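Conserved protein (Methanothermobacter thermautotrophicus, PDB 3BEY) is of unknown function but belongs to the carboxymuconolactone decarboxylase family of AhpD-like proteins, and may have peroxiredoxin activity. Local coordinates at residues A47-A52 / L80-S85; E60-G65 / G69-A74. All blocks are in the same frame, centred on the assembly; numbering follows the deposited sequence.

Interaction 1 of 2, residues A47-A52 / L80-S85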
ATOM      1  N   ALA D  47       9.239   3.385   2.884  1.00 23.71           N
ATOM      2  CA  ALA D  47       8.710   2.317   2.043  1.00 24.96           C
ATOM      3  C   ALA D  47       7.194   2.244   2.148  1.00 26.56           C
ATOM      4  O   ALA D  47       6.504   1.967   1.171  1.00 27.57           O
ATOM      5  CB  ALA D  47       9.319   0.986   2.450  1.00 25.52           C
ATOM      6  N   VAL D  48       6.692   2.493   3.347  1.00 26.75           N
ATOM      7  CA  VAL D  48       5.265   2.467   3.623  1.00 25.95           C
ATOM      8  C   VAL D  48       4.634   3.833   3.313  1.00 25.94           C
ATOM      9  O   VAL D  48       3.427   4.016   3.402  1.00 25.73           O
ATOM     10  CB  VAL D  48       5.071   2.048   5.097  1.00 26.32           C
ATOM     11  CG1 VAL D  48       3.940   2.792   5.743  1.00 27.70           C
ATOM     12  CG2 VAL D  48       4.855   0.545   5.157  1.00 25.19           C
ATOM     13  N   ARG D  49       5.471   4.784   2.919  1.00 27.58           N
ATOM     14  CA  ARG D  49       5.026   6.135   2.572  1.00 29.90           C
ATOM     15  C   ARG D  49       4.200   6.865   3.639  1.00 30.80           C
ATOM     16  O   ARG D  49       3.114   7.378   3.368  1.00 27.59           O
ATOM     17  CB  ARG D  49       4.279   6.116   1.223  1.00 31.92           C
ATOM     18  CG  ARG D  49       5.215   6.221   0.008  1.00 34.77           C
ATOM     19  CD  ARG D  49       4.500   6.134  -1.356  1.00 36.34           C
ATOM     20  NE  ARG D  49       3.319   6.996  -1.472  1.00 40.39           N
ATOM     21  CZ  ARG D  49       3.331   8.325  -1.418  1.00 40.88           C
ATOM     22  NH1 ARG D  49       2.196   9.001  -1.526  1.00 40.91           N
ATOM     23  NH2 ARG D  49       4.473   8.983  -1.260  1.00 43.05           N
ATOM     24  N   CYS D  50       4.722   6.901   4.861  1.00 32.00           N
ATOM     25  CA  CYS D  50       4.052   7.608   5.942  1.00 34.40           C
ATOM     26  C   CYS D  50       4.929   8.797   6.306  1.00 34.74           C
ATOM     27  O   CYS D  50       5.958   8.640   6.959  1.00 37.41           O
ATOM     28  CB  CYS D  50       3.846   6.704   7.164  1.00 35.91           C
ATOM     29  SG  CYS D  50       3.453   7.656   8.664  1.00 37.07           S
ATOM     30  N   ASP D  51       4.512   9.982   5.874  1.00 35.93           N
ATOM     31  CA  ASP D  51       5.246  11.225   6.108  1.00 36.87           C
ATOM     32  C   ASP D  51       5.541  11.573   7.573  1.00 35.63           C
ATOM     33  O   ASP D  51       6.664  11.942   7.907  1.00 33.72           O
ATOM     34  CB  ASP D  51       4.502  12.391   5.452  1.00 40.25           C
ATOM     35  CG  ASP D  51       5.248  13.700   5.579  1.00 45.78           C
ATOM     36  OD1 ASP D  51       6.321  13.834   4.948  1.00 50.10           O
ATOM     37  OD2 ASP D  51       4.771  14.597   6.317  1.00 47.30           O
ATOM     38  N   ALA D  52       4.546  11.460   8.443  1.00 34.13           N
ATOM     39  CA  ALA D  52       4.758  11.781   9.849  1.00 33.79           C
ATOM     40  C   ALA D  52       5.726  10.791  10.488  1.00 34.07           C
ATOM     41  O   ALA D  52       6.601  11.181  11.260  1.00 32.97           O
ATOM     42  CB  ALA D  52       3.428  11.775  10.598  1.00 32.76           C
ATOM     43  N   LEU D  80      14.381   1.318  -3.836  1.00 20.19           N
ATOM     44  CA  LEU D  80      14.829   0.181  -4.634  1.00 22.12           C
ATOM     45  C   LEU D  80      13.910  -1.021  -4.438  1.00 21.93           C
ATOM     46  O   LEU D  80      13.516  -1.682  -5.400  1.00 22.11           O
ATOM     47  CB  LEU D  80      16.258  -0.203  -4.232  1.00 22.56           C
ATOM     48  CG  LEU D  80      16.872  -1.400  -4.956  1.00 23.99           C
ATOM     49  CD1 LEU D  80      17.169  -1.026  -6.404  1.00 24.70           C
ATOM     50  CD2 LEU D  80      18.148  -1.828  -4.251  1.00 22.10           C
ATOM     51  N   ILE D  81      13.581  -1.306  -3.187  1.00 21.63           N
ATOM     52  CA  ILE D  81      12.699  -2.422  -2.867  1.00 22.95           C
ATOM     53  C   ILE D  81      11.282  -2.146  -3.379  1.00 23.22           C
ATOM     54  O   ILE D  81      10.537  -3.065  -3.737  1.00 20.35           O
ATOM     55  CB  ILE D  81      12.645  -2.665  -1.348  1.00 21.50           C
ATOM     56  CG1 ILE D  81      14.024  -3.080  -0.850  1.00 24.52           C
ATOM     57  CG2 ILE D  81      11.650  -3.741  -1.021  1.00 22.33           C
ATOM     58  CD1 ILE D  81      14.616  -4.254  -1.591  1.00 27.52           C
ATOM     59  N   ARG D  82      10.929  -0.869  -3.403  1.00 23.28           N
ATOM     60  CA  ARG D  82       9.623  -0.431  -3.869  1.00 25.00           C
ATOM     61  C   ARG D  82       9.476  -0.807  -5.349  1.00 24.77           C
ATOM     62  O   ARG D  82       8.455  -1.362  -5.770  1.00 23.74           O
ATOM     63  CB  ARG D  82       9.534   1.081  -3.719  1.00 29.62           C
ATOM     64  CG  ARG D  82       8.160   1.600  -3.459  1.00 36.53           C
ATOM     65  CD  ARG D  82       7.830   1.573  -1.979  1.00 39.20           C
ATOM     66  NE  ARG D  82       6.388   1.450  -1.785  1.00 43.56           N
ATOM     67  CZ  ARG D  82       5.488   2.291  -2.278  1.00 43.32           C
ATOM     68  NH1 ARG D  82       4.201   2.081  -2.048  1.00 45.73           N
ATOM     69  NH2 ARG D  82       5.870   3.345  -2.986  1.00 44.01           N
ATOM     70  N   ALA D  83      10.513  -0.497  -6.127  1.00 23.49           N
ATOM     71  CA  ALA D  83      10.532  -0.784  -7.556  1.00 24.59           C
ATOM     72  C   ALA D  83      10.737  -2.271  -7.824  1.00 24.19           C
ATOM     73  O   ALA D  83      10.105  -2.836  -8.701  1.00 24.75           O
ATOM     74  CB  ALA D  83      11.626   0.024  -8.236  1.00 22.87           C
ATOM     75  N   GLY D  84      11.620  -2.899  -7.059  1.00 25.54           N
ATOM     76  CA  GLY D  84      11.879  -4.313  -7.238  1.00 25.12           C
ATOM     77  C   GLY D  84      10.649  -5.169  -7.004  1.00 26.50           C
ATOM     78  O   GLY D  84      10.416  -6.121  -7.742  1.00 26.96           O
ATOM     79  N   SER D  85       9.858  -4.833  -5.989  1.00 26.65           N
ATOM     80  CA  SER D  85       8.659  -5.600  -5.674  1.00 29.32           C
ATOM     81  C   SER D  85       7.657  -5.538  -6.823  1.00 30.16           C
ATOM     82  O   SER D  85       6.992  -6.526  -7.131  1.00 33.51           O
ATOM     83  CB  SER D  85       8.013  -5.083  -4.381  1.00 29.52           C
ATOM     84  OG  SER D  85       7.547  -3.747  -4.532  1.00 31.47           O
TER

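Interaction 2 of 2, residues E60-G65 / G69-A74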
ATOM      1  N   GLU D  60      14.639  11.126  15.757  1.00 38.14           N
ATOM      2  CA  GLU D  60      15.252  10.273  16.770  1.00 38.21           C
ATOM      3  C   GLU D  60      16.570   9.729  16.243  1.00 37.23           C
ATOM      4  O   GLU D  60      17.498   9.494  17.009  1.00 38.10           O
ATOM      5  CB  GLU D  60      14.304   9.132  17.145  1.00 38.84           C
ATOM      6  CG  GLU D  60      12.982   9.639  17.688  1.00 42.81           C
ATOM      7  CD  GLU D  60      11.960   8.548  17.919  1.00 44.95           C
ATOM      8  OE1 GLU D  60      11.736   7.731  16.997  1.00 46.52           O
ATOM      9  OE2 GLU D  60      11.365   8.520  19.018  1.00 46.70           O
ATOM     10  N   ALA D  61      16.658   9.546  14.930  1.00 37.53           N
ATOM     11  CA  ALA D  61      17.883   9.046  14.319  1.00 38.73           C
ATOM     12  C   ALA D  61      18.949  10.145  14.318  1.00 38.77           C
ATOM     13  O   ALA D  61      20.141   9.876  14.500  1.00 38.23           O
ATOM     14  CB  ALA D  61      17.610   8.568  12.896  1.00 37.86           C
ATOM     15  N   LEU D  62      18.512  11.381  14.096  1.00 38.81           N
ATOM     16  CA  LEU D  62      19.418  12.525  14.099  1.00 40.32           C
ATOM     17  C   LEU D  62      19.860  12.814  15.532  1.00 39.91           C
ATOM     18  O   LEU D  62      21.027  13.081  15.791  1.00 38.86           O
ATOM     19  CB  LEU D  62      18.718  13.757  13.521  1.00 39.81           C
ATOM     20  CG  LEU D  62      18.962  14.118  12.058  1.00 39.27           C
ATOM     21  CD1 LEU D  62      19.252  12.876  11.254  1.00 41.45           C
ATOM     22  CD2 LEU D  62      17.742  14.850  11.515  1.00 39.89           C
ATOM     23  N   GLU D  63      18.914  12.744  16.460  1.00 41.59           N
ATOM     24  CA  GLU D  63      19.216  12.998  17.857  1.00 44.70           C
ATOM     25  C   GLU D  63      20.065  11.870  18.433  1.00 45.66           C
ATOM     26  O   GLU D  63      20.541  11.943  19.574  1.00 46.62           O
ATOM     27  CB  GLU D  63      17.910  13.176  18.633  1.00 46.29           C
ATOM     28  CG  GLU D  63      17.060  14.299  18.040  1.00 52.32           C
ATOM     29  CD  GLU D  63      15.786  14.580  18.808  1.00 54.36           C
ATOM     30  OE1 GLU D  63      15.022  13.627  19.073  1.00 56.35           O
ATOM     31  OE2 GLU D  63      15.544  15.765  19.130  1.00 56.48           O
ATOM     32  N   ALA D  64      20.268  10.836  17.621  1.00 45.00           N
ATOM     33  CA  ALA D  64      21.073   9.684  18.011  1.00 43.95           C
ATOM     34  C   ALA D  64      22.428   9.751  17.322  1.00 42.23           C
ATOM     35  O   ALA D  64      23.253   8.852  17.465  1.00 41.84           O
ATOM     36  CB  ALA D  64      20.364   8.389  17.635  1.00 45.99           C
ATOM     37  N   GLY D  65      22.642  10.808  16.546  1.00 40.19           N
ATOM     38  CA  GLY D  65      23.918  10.974  15.885  1.00 38.64           C
ATOM     39  C   GLY D  65      24.054  10.436  14.482  1.00 38.75           C
ATOM     40  O   GLY D  65      25.164  10.367  13.956  1.00 37.77           O
ATOM     41  N   GLY D  69      22.906  11.899   5.545  1.00 40.53           N
ATOM     42  CA  GLY D  69      23.469  11.170   4.426  1.00 39.50           C
ATOM     43  C   GLY D  69      23.221   9.682   4.538  1.00 39.13           C
ATOM     44  O   GLY D  69      22.873   9.023   3.558  1.00 39.47           O
ATOM     45  N   GLU D  70      23.407   9.141   5.735  1.00 36.81           N
ATOM     46  CA  GLU D  70      23.191   7.723   5.946  1.00 35.36           C
ATOM     47  C   GLU D  70      21.693   7.451   5.885  1.00 33.52           C
ATOM     48  O   GLU D  70      21.255   6.392   5.452  1.00 33.68           O
ATOM     49  CB  GLU D  70      23.774   7.311   7.298  1.00 36.91           C
ATOM     50  CG  GLU D  70      25.293   7.501   7.367  1.00 41.06           C
ATOM     51  CD  GLU D  70      25.854   7.393   8.782  1.00 42.78           C
ATOM     52  OE1 GLU D  70      25.485   8.231   9.636  1.00 41.53           O
ATOM     53  OE2 GLU D  70      26.666   6.468   9.034  1.00 44.53           O
ATOM     54  N   LEU D  71      20.913   8.434   6.307  1.00 32.43           N
ATOM     55  CA  LEU D  71      19.470   8.327   6.305  1.00 31.16           C
ATOM     56  C   LEU D  71      18.931   8.315   4.870  1.00 31.77           C
ATOM     57  O   LEU D  71      18.009   7.559   4.547  1.00 30.19           O
ATOM     58  CB  LEU D  71      18.887   9.498   7.088  1.00 31.39           C
ATOM     59  CG  LEU D  71      17.998   9.182   8.287  1.00 33.22           C
ATOM     60  CD1 LEU D  71      18.589   8.054   9.124  1.00 32.06           C
ATOM     61  CD2 LEU D  71      17.835  10.450   9.114  1.00 35.34           C
ATOM     62  N   ALA D  72      19.513   9.147   4.007  1.00 31.51           N
ATOM     63  CA  ALA D  72      19.077   9.215   2.617  1.00 30.05           C
ATOM     64  C   ALA D  72      19.342   7.895   1.905  1.00 30.74           C
ATOM     65  O   ALA D  72      18.627   7.534   0.971  1.00 30.70           O
ATOM     66  CB  ALA D  72      19.787  10.346   1.895  1.00 30.45           C
ATOM     67  N   GLU D  73      20.379   7.185   2.346  1.00 30.71           N
ATOM     68  CA  GLU D  73      20.743   5.894   1.768  1.00 30.74           C
ATOM     69  C   GLU D  73      19.743   4.845   2.220  1.00 29.53           C
ATOM     70  O   GLU D  73      19.422   3.925   1.473  1.00 31.46           O
ATOM     71  CB  GLU D  73      22.153   5.497   2.209  1.00 31.60           C
ATOM     72  CG  GLU D  73      22.521   4.034   1.966  1.00 33.33           C
ATOM     73  CD  GLU D  73      22.461   3.625   0.498  1.00 35.08           C
ATOM     74  OE1 GLU D  73      22.204   4.493  -0.369  1.00 34.89           O
ATOM     75  OE2 GLU D  73      22.673   2.425   0.222  1.00 33.42           O
ATOM     76  N   ALA D  74      19.262   4.991   3.450  1.00 28.58           N
ATOM     77  CA  ALA D  74      18.278   4.081   4.006  1.00 27.28           C
ATOM     78  C   ALA D  74      17.016   4.195   3.164  1.00 27.23           C
ATOM     79  O   ALA D  74      16.404   3.194   2.813  1.00 27.06           O
ATOM     80  CB  ALA D  74      17.975   4.450   5.455  1.00 26.52           C
TER

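Interaction 1 of 2, residues A47-A52 / L80-S85
Ala-47 and Arg-49 meet Arg-82 where helix 34-47 ends in a Schellman motif and the chain turns into the next helix. Arg-49 carries the positive phi (54°), and Cys-50 follows as N-cap of helix 51-62. Cys-50 is disulfide-bonded to Cys-53, a CxxC pair like that of AhpD-type proteins.

Arg-82 is the hub of the packing, spanning Ala-47 at the helix end and the Arg-49 chain, which crosses it at about a right angle. Arg-49 CG lies over one face of the Arg-82 guanidinium, and Arg-49 CD sits 3.5 Å from Arg-82 NH2. A bend at chi2 (86°) swings the Arg-82 chain over to the helix end.

Polar approaches between the segments stop short of bonding. Arg-82 NE comes to 3.0 Å from Ala-47 O, but the angle is too poor for a hydrogen bond. The like charges Arg-49 NE and Arg-82 NH2 are 4.7 Å apart.

Other subunits bond to both arginine backbones: Arg-49 O accepts from Arg-49 NH1 of a fourth subunit, and Arg-82 O from Arg-82 NE of a third. Within its own helix, Ser-85 OG donates to Arg-82 O at 2.8 Å, approaching 45° out of the carbonyl plane.

Interaction 2 of 2, residues E60-G65 / G69-A74
Just before the Ala-61 and Leu-62 contact with Leu-71, Glu-60 OE1 is gripped by several groups: salt bridges to Arg-27 NH2 and Arg-56 NH2, and a weak hydrogen bond from His-57 ND1. This cluster sits near the turn of a helical hairpin, in which helix 51-62 turns back into helix 68-90. A Schellman motif closes the first helix. Gly-65 takes the positive phi (93°), backbone geometry that calls for glycine, and its N donates to Leu-62 O at 2.9 Å, closing a type I turn from Leu-62 to Gly-65.

No hydrogen bond crosses between the two segments; what joins them is apolar. Leu-71 reaches over from the second helix and divides its two methyls between neighbouring residues of the first. Its CB bond already points at the other helix, and chi1 of -122°, away from a staggered value, sets the fork to straddle the pair. Leu-62 starts out more tangentially, but the end of its side chain comes nearer, and the two leucine chains meet at a slant.

The same Leu-71 also touches Leu-39 and Val-42 of helix 34-47. Ala-61 and Leu-71 are buried between the helices, Leu-62 lies nearer the outside, and a third subunit covers part of the contact, its Ile-93 packing on Leu-71. The neighbouring residue Glu-70 makes a salt bridge through OE2 to Arg-35 NH1, tying helix 68-90 to helix 34-47 by charge as well. The methyl contacts themselves are Ala-61 CB to Leu-71 CD1 at 3.9 Å and, tighter, Leu-62 CD1 to Leu-71 CD2 at 3.5 Å.

Both interactions lie along helix 68-90, their centres about 17 Å apart and their nearest atoms about 7 Å, without touching each other. Along the chain, interaction 2 is nested inside the loop that interaction 1 closes: it sits where helices 51-62 and 68-90 are joined, whereas interaction 1 meets helix 68-90 further along, at the end of helix 34-47 and the link leading into helix 51-62. Their chemistry follows their place. Interaction 2 is a largely buried, apolar contact. Interaction 1 is only partly buried and rests on long arginine chains that extend into the hexamer. A Schellman motif occurs in each, and both reach the second subunit.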